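Local coordinates for uncharacterized protein (Arthrobacter sp., PDB 3KOP) that is of unknown function but adopts a cyclophilin-like fold and belongs to the DUF3830 family, at residues W52-L55 and P56-S59. Sequence-based numbering, arbitrary orientation.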
# COMPACT_ATOMS: atom_id res chain seq x y z
N TRP F 52 -4.26 -2.01 -32.08
CA TRP F 52 -4.00 -2.49 -33.45
C TRP F 52 -4.66 -1.59 -34.49
O TRP F 52 -4.02 -1.15 -35.46
CB TRP F 52 -4.50 -3.92 -33.64
CG TRP F 52 -4.23 -4.44 -35.06
CD1 TRP F 52 -5.05 -4.32 -36.16
CD2 TRP F 52 -3.04 -5.09 -35.52
NE1 TRP F 52 -4.44 -4.87 -37.26
CE2 TRP F 52 -3.21 -5.36 -36.90
CE3 TRP F 52 -1.86 -5.51 -34.89
CZ2 TRP F 52 -2.24 -6.03 -37.66
CZ3 TRP F 52 -0.88 -6.14 -35.64
CH2 TRP F 52 -1.08 -6.41 -37.01
N ASP F 53 -5.95 -1.35 -34.30
CA ASP F 53 -6.75 -0.57 -35.26
C ASP F 53 -6.16 0.81 -35.54
O ASP F 53 -6.26 1.32 -36.64
CB ASP F 53 -8.21 -0.43 -34.77
CG ASP F 53 -9.01 -1.73 -34.87
OD1 ASP F 53 -8.45 -2.75 -35.31
OD2 ASP F 53 -10.20 -1.72 -34.49
N ALA F 54 -5.51 1.39 -34.53
CA ALA F 54 -5.02 2.78 -34.61
C ALA F 54 -3.56 2.92 -34.94
O ALA F 54 -3.07 4.04 -35.10
CB ALA F 54 -5.33 3.51 -33.29
N LEU F 55 -2.83 1.81 -35.10
CA LEU F 55 -1.41 1.90 -35.38
C LEU F 55 -1.17 2.42 -36.80
O LEU F 55 -1.97 2.16 -37.72
CB LEU F 55 -0.73 0.56 -35.20
CG LEU F 55 -0.77 -0.02 -33.78
CD1 LEU F 55 -0.10 -1.42 -33.78
CD2 LEU F 55 -0.16 0.91 -32.72
N PRO F 56 -0.05 3.13 -36.99
CA PRO F 56 0.96 3.35 -35.94
C PRO F 56 0.62 4.47 -34.96
O PRO F 56 -0.18 5.34 -35.27
CB PRO F 56 2.19 3.74 -36.76
CG PRO F 56 1.64 4.40 -37.96
CD PRO F 56 0.39 3.66 -38.29
N GLN F 57 1.24 4.43 -33.78
CA GLN F 57 1.18 5.50 -32.79
C GLN F 57 2.59 5.83 -32.35
O GLN F 57 3.41 4.94 -31.97
CB GLN F 57 0.32 5.12 -31.59
CG GLN F 57 -1.14 4.94 -31.91
CD GLN F 57 -1.83 6.26 -32.24
OE1 GLN F 57 -1.63 7.25 -31.54
NE2 GLN F 57 -2.70 6.26 -33.25
N SER F 58 2.88 7.12 -32.36
CA SER F 58 4.23 7.58 -32.27
C SER F 58 4.27 8.93 -31.63
O SER F 58 3.58 9.86 -32.06
CB SER F 58 4.81 7.66 -33.67
OG SER F 58 6.20 7.93 -33.64
N SER F 59 5.09 9.05 -30.61
CA SER F 59 5.22 10.31 -29.93
C SER F 59 6.45 10.34 -29.04
O SER F 59 7.07 9.31 -28.79
CB SER F 59 3.96 10.55 -29.11
OG SER F 59 4.01 11.80 -28.47
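Gln57 reaches back over a cis-proline bend to Ala54, a local side-chain-to-backbone contact at the corner where helix 45-54 gives way to strand 57-63. A single hydrogen bond carries it: Gln57 NE2 donates to Ala54 O over 2.9 Å, nearly straight at 169°. The oxygen lies almost in the plane of the Gln57 amide, whereas NE2 stands above the Ala54 carbonyl plane rather than on a lone pair. Gln57 gets there by folding: CG sits beside its own backbone N, and a second bend at chi2 (-70°) swings the amide back toward the helix end. Gln57 NE2 thereby also lies 3.8 Å from Ala54 CB. A leucine in its place would have no N-H to offer, and Ala54 O would probably be left without this bond.

The bend itself comes with the cis peptide between Leu55 and Pro56, which draws their CA atoms to 2.8 Å and squeezes Leu55 CB to 3.3 Å from Pro56 CA. Just before it, Leu55 N bonds back to Trp52 O. Within the cyclophilin-like fold, built round an antiparallel sheet, this corner delivers the chain into strand 57-63, where Gln57 pairs through its backbone with Phe181 of strand 178-183. Leu55 is the buried member: its CD2 approaches Gln57 N at 3.9 Å, and the side chain packs on Ile24, Phe181 and Arg183. Phe78, from a loop, packs against the side chains of both Ala54 and Gln57.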